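PDB 4YZR: polyketide biosynthesis cytochrome P450 PksS from Bacillus subtilis, which acts in bacillaene antibiotic biosynthesis as a heme-dependent cytochrome P450 monooxygenase whose substrate is dihydrobacillaene. Local coordinates for residues A[116-121]-A[355-360]; A[368-371]-A[375-378]. All blocks are in the same frame, centred on the assembly; numbering follows the deposited sequence.

Contact 1 (A[116-121]-A[355-360]); sequences ENLRGS and APLARL
L360 and R119 make the main meeting here, a methyl laid over a flat cation. L360 CD1 sits 3.4 Å above one face of the R119 guanidinium, displaced toward its rim, and is 3.5 Å from R119 NH2. The second methyl, CD2, turns to the R119 backbone, 4.1 Å from R119 N; one methyl thus lies on the guanidinium and the other near the backbone of the same residue. R119 brings its head to this place by leaving its backbone with CG opposite N (chi1 171°) and folding at chi3 (-58°).

Apolar contact continues at L118, whose CD1 meets L357 CD1 at 4.1 Å, the two side chains running roughly perpendicular. I115 of helix 112-116 and I122 of helix 119-133 also touch both L357 and L360.

The polar grip lies within 116-121. E116 lies at the edge of the R119 guanidinium, in its plane, and the two form a salt bridge whose detail is doubtful, because E116 OE2 sits too close to R119; the bond from R119 NH2 to E116 OE1 (3.0 Å) is weak. S121 OG donates to L118 O at 2.8 Å.

E116 to R119 is a type I turn, joining helices 112-116 and 119-133. The contact sets this corner against the first turns of the P450 L helix, just after the cysteine-ligand loop, where A358 touches the heme.

Contact 2 (A[368-371]-A[375-378]); sequences ALLK and DIEL
I376 is the residue of 375-378 that meets the helix, dividing its two branches between L369 and L370. Its CB is directed at segment 368-371 of helix 355-372, the nearest pair of CA atoms being I376 and L370, 7.5 Å apart. The longer branch leaves opposite the backbone N (chi1 -173°) and stays extended, which carries CD1 to the end of L369. There it lies 4.1 Å from L369 CD2, and L369 CG and CD1 are almost equally near, so the methyl sits against the whole isopropyl fork and not against one prong. The shorter branch, CG2, takes up L370 instead, 4.2 Å from L370 CD2. In both pairs the side chains cross at about a right angle. No hydrogen bond links the segments: the 112 Å² buried between them rests on van der Waals contact among three buried aliphatic residues.

At E377 the chain becomes a strand, and its backbone is hydrogen-bonded to S402 in strand 400-402. Beyond the two segments, L258 of helix 228-259 also touches I376, while L369 packs on helices 119-133 and 141-146 and L370 on helix 261-269.

The contact closes a tight helix-to-strand connection: with two residues between the end of the L helix at 372 and the start of 375-378, the chain passes on into strand 377-378, at one edge of the small antiparallel sheet with 400-402 and 138-140. This is the C-terminal part of the P450 fold, where the L helix passes into the sheet usually called beta-3.

Overall arrangement
Both contacts use helix 355-372, the P450 L helix, one near each end. Contact 1 belongs to its start and contact 2 to its finish; their centres lie 21 Å apart, with nearest atoms about 9 Å from each other, so the two do not meet directly. Contact 1 is the one beside the cofactor: the L357 side chain is about 4 Å from the heme and about 8 Å from that of C352, the probable axial ligand of the iron. Contact 2 is remote from the heme pocket, its centre 24 Å from the centre of the chain against 15 Å for contact 1. Helix 119-133 ties the two together: its start supplies R119, and its far end packs on L369.

Contact 1 (A[116-121]-A[355-360])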
loop_
_atom_site.group_PDB
_atom_site.type_symbol
_atom_site.label_atom_id
_atom_site.label_comp_id
_atom_site.label_asym_id
_atom_site.label_seq_id
_atom_site.Cartn_x
_atom_site.Cartn_y
_atom_site.Cartn_z
ATOM N N GLU A 116 7.578 -8.504 14.699
ATOM C CA GLU A 116 6.782 -9.068 15.731
ATOM C C GLU A 116 6.980 -8.429 17.069
ATOM O O GLU A 116 6.113 -8.288 17.867
ATOM C CB GLU A 116 7.013 -10.607 15.874
ATOM C CG GLU A 116 6.056 -11.229 16.819
ATOM C CD GLU A 116 4.571 -11.195 16.427
ATOM O OE1 GLU A 116 4.188 -11.066 15.263
ATOM O OE2 GLU A 116 3.679 -11.338 17.255
ATOM N N ASN A 117 8.203 -7.998 17.285
ATOM C CA ASN A 117 8.593 -7.265 18.502
ATOM C C ASN A 117 7.850 -5.953 18.719
ATOM O O ASN A 117 7.755 -5.447 19.853
ATOM C CB ASN A 117 10.079 -7.059 18.646
ATOM C CG ASN A 117 10.853 -8.336 18.951
ATOM O OD1 ASN A 117 10.292 -9.352 19.380
ATOM N ND2 ASN A 117 12.149 -8.270 18.762
ATOM N N LEU A 118 7.233 -5.450 17.632
ATOM C CA LEU A 118 6.401 -4.243 17.709
ATOM C C LEU A 118 4.995 -4.492 18.191
ATOM O O LEU A 118 4.259 -3.551 18.470
ATOM C CB LEU A 118 6.292 -3.571 16.330
ATOM C CG LEU A 118 7.645 -3.206 15.719
ATOM C CD1 LEU A 118 7.358 -2.664 14.307
ATOM C CD2 LEU A 118 8.323 -2.131 16.553
ATOM N N ARG A 119 4.607 -5.720 18.379
ATOM C CA ARG A 119 3.214 -6.077 18.688
ATOM C C ARG A 119 2.681 -5.350 19.853
ATOM O O ARG A 119 1.610 -4.707 19.818
ATOM C CB ARG A 119 3.066 -7.609 18.905
ATOM C CG ARG A 119 1.700 -7.972 19.438
ATOM C CD ARG A 119 1.506 -9.518 19.556
ATOM N NE ARG A 119 1.692 -10.173 18.315
ATOM C CZ ARG A 119 0.883 -10.577 17.368
ATOM N NH1 ARG A 119 -0.329 -10.303 17.369
ATOM N NH2 ARG A 119 1.399 -11.210 16.313
ATOM N N GLY A 120 3.381 -5.363 20.982
ATOM C CA GLY A 120 2.859 -4.731 22.188
ATOM C C GLY A 120 2.624 -3.257 22.005
ATOM O O GLY A 120 1.581 -2.678 22.426
ATOM N N SER A 121 3.501 -2.566 21.360
ATOM C CA SER A 121 3.354 -1.136 21.080
ATOM C C SER A 121 2.211 -0.824 20.137
ATOM O O SER A 121 1.538 0.193 20.336
ATOM C CB SER A 121 4.610 -0.523 20.487
ATOM O OG SER A 121 4.929 -0.956 19.209
ATOM N N ALA A 355 5.264 -6.127 4.235
ATOM C CA ALA A 355 4.126 -7.077 4.396
ATOM C C ALA A 355 3.976 -7.560 5.808
ATOM O O ALA A 355 2.854 -7.581 6.311
ATOM C CB ALA A 355 4.217 -8.235 3.394
ATOM N N PRO A 356 5.067 -7.882 6.557
ATOM C CA PRO A 356 4.781 -8.390 7.892
ATOM C C PRO A 356 4.201 -7.307 8.791
ATOM O O PRO A 356 3.404 -7.584 9.699
ATOM C CB PRO A 356 6.194 -8.818 8.407
ATOM C CG PRO A 356 7.060 -8.737 7.221
ATOM C CD PRO A 356 6.453 -8.084 6.094
ATOM N N LEU A 357 4.576 -6.055 8.571
ATOM C CA LEU A 357 4.068 -4.961 9.389
ATOM C C LEU A 357 2.639 -4.647 9.024
ATOM O O LEU A 357 1.814 -4.476 9.899
ATOM C CB LEU A 357 4.950 -3.704 9.210
ATOM C CG LEU A 357 4.474 -2.499 9.997
ATOM C CD1 LEU A 357 4.418 -2.788 11.491
ATOM C CD2 LEU A 357 5.528 -1.392 9.756
ATOM N N ALA A 358 2.307 -4.617 7.737
ATOM C CA ALA A 358 0.912 -4.434 7.340
ATOM C C ALA A 358 0.048 -5.520 7.902
ATOM O O ALA A 358 -1.051 -5.288 8.437
ATOM C CB ALA A 358 0.851 -4.420 5.859
ATOM N N ARG A 359 0.513 -6.767 7.839
ATOM C CA ARG A 359 -0.237 -7.873 8.363
ATOM C C ARG A 359 -0.394 -7.780 9.862
ATOM O O ARG A 359 -1.481 -8.082 10.391
ATOM C CB ARG A 359 0.445 -9.193 8.005
ATOM C CG ARG A 359 0.277 -9.585 6.546
ATOM C CD ARG A 359 1.131 -10.784 6.180
ATOM N NE ARG A 359 0.714 -11.338 4.889
ATOM C CZ ARG A 359 1.482 -11.780 3.894
ATOM N NH1 ARG A 359 2.767 -11.669 3.911
ATOM N NH2 ARG A 359 0.868 -12.277 2.797
ATOM N N LEU A 360 0.616 -7.304 10.603
ATOM C CA LEU A 360 0.514 -7.196 12.046
ATOM C C LEU A 360 -0.425 -6.104 12.410
ATOM O O LEU A 360 -1.254 -6.227 13.359
ATOM C CB LEU A 360 1.868 -6.969 12.605
ATOM C CG LEU A 360 1.976 -6.831 14.145
ATOM C CD1 LEU A 360 1.456 -8.067 14.857
ATOM C CD2 LEU A 360 3.392 -6.592 14.543
#

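Contact 2 (A[368-371]-A[375-378])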
loop_
_atom_site.group_PDB
_atom_site.type_symbol
_atom_site.label_atom_id
_atom_site.label_comp_id
_atom_site.label_asym_id
_atom_site.label_seq_id
_atom_site.Cartn_x
_atom_site.Cartn_y
_atom_site.Cartn_z
ATOM N N ALA A 368 -9.040 -5.851 17.616
ATOM C CA ALA A 368 -9.277 -4.926 18.656
ATOM C C ALA A 368 -10.550 -4.196 18.431
ATOM O O ALA A 368 -11.322 -3.964 19.434
ATOM C CB ALA A 368 -8.120 -4.002 18.881
ATOM N N LEU A 369 -10.851 -3.746 17.237
ATOM C CA LEU A 369 -12.054 -3.033 16.931
ATOM C C LEU A 369 -13.286 -3.894 17.214
ATOM O O LEU A 369 -14.236 -3.370 17.822
ATOM C CB LEU A 369 -12.025 -2.644 15.438
ATOM C CG LEU A 369 -13.215 -1.833 14.928
ATOM C CD1 LEU A 369 -13.241 -0.489 15.595
ATOM C CD2 LEU A 369 -13.129 -1.724 13.419
ATOM N N LEU A 370 -13.255 -5.124 16.783
ATOM C CA LEU A 370 -14.425 -6.075 16.919
ATOM C C LEU A 370 -14.561 -6.477 18.360
ATOM O O LEU A 370 -15.783 -6.710 18.805
ATOM C CB LEU A 370 -14.304 -7.272 16.047
ATOM C CG LEU A 370 -14.334 -7.000 14.587
ATOM C CD1 LEU A 370 -14.055 -8.316 13.878
ATOM C CD2 LEU A 370 -15.639 -6.393 14.185
ATOM N N LYS A 371 -13.538 -6.498 19.153
ATOM C CA LYS A 371 -13.596 -6.842 20.613
ATOM C C LYS A 371 -14.214 -5.680 21.293
ATOM O O LYS A 371 -15.123 -5.851 22.198
ATOM C CB LYS A 371 -12.227 -7.123 21.176
ATOM C CG LYS A 371 -12.252 -7.492 22.648
ATOM C CD LYS A 371 -10.904 -7.926 23.174
ATOM C CE LYS A 371 -11.109 -8.379 24.620
ATOM N NZ LYS A 371 -9.782 -8.648 25.217
ATOM N N ASP A 375 -21.004 -4.529 18.456
ATOM C CA ASP A 375 -22.219 -4.085 17.751
ATOM C C ASP A 375 -22.019 -3.097 16.605
ATOM O O ASP A 375 -22.905 -2.499 16.040
ATOM C CB ASP A 375 -23.264 -3.529 18.746
ATOM C CG ASP A 375 -23.725 -4.563 19.770
ATOM O OD1 ASP A 375 -23.774 -5.740 19.436
ATOM O OD2 ASP A 375 -23.974 -4.160 20.897
ATOM N N ILE A 376 -20.726 -2.926 16.275
ATOM C CA ILE A 376 -20.420 -1.971 15.208
ATOM C C ILE A 376 -21.190 -2.265 13.894
ATOM O O ILE A 376 -21.359 -3.444 13.496
ATOM C CB ILE A 376 -18.906 -1.936 14.941
ATOM C CG1 ILE A 376 -18.538 -0.852 13.965
ATOM C CG2 ILE A 376 -18.428 -3.309 14.491
ATOM C CD1 ILE A 376 -17.009 -0.636 13.829
ATOM N N GLU A 377 -21.651 -1.207 13.237
ATOM C CA GLU A 377 -22.459 -1.302 12.019
ATOM C C GLU A 377 -22.220 -0.113 11.130
ATOM O O GLU A 377 -21.957 0.973 11.569
ATOM C CB GLU A 377 -23.977 -1.374 12.428
ATOM C CG GLU A 377 -25.001 -1.488 11.343
ATOM C CD GLU A 377 -26.401 -1.498 11.978
ATOM O OE1 GLU A 377 -27.101 -2.547 11.887
ATOM O OE2 GLU A 377 -26.772 -0.473 12.596
ATOM N N LEU A 378 -22.298 -0.360 9.829
ATOM C CA LEU A 378 -22.148 0.692 8.856
ATOM C C LEU A 378 -23.205 1.777 8.972
ATOM O O LEU A 378 -24.394 1.406 9.277
ATOM C CB LEU A 378 -22.114 0.030 7.459
ATOM C CG LEU A 378 -21.542 0.731 6.282
ATOM C CD1 LEU A 378 -20.105 1.134 6.522
ATOM C CD2 LEU A 378 -21.663 -0.238 5.104
#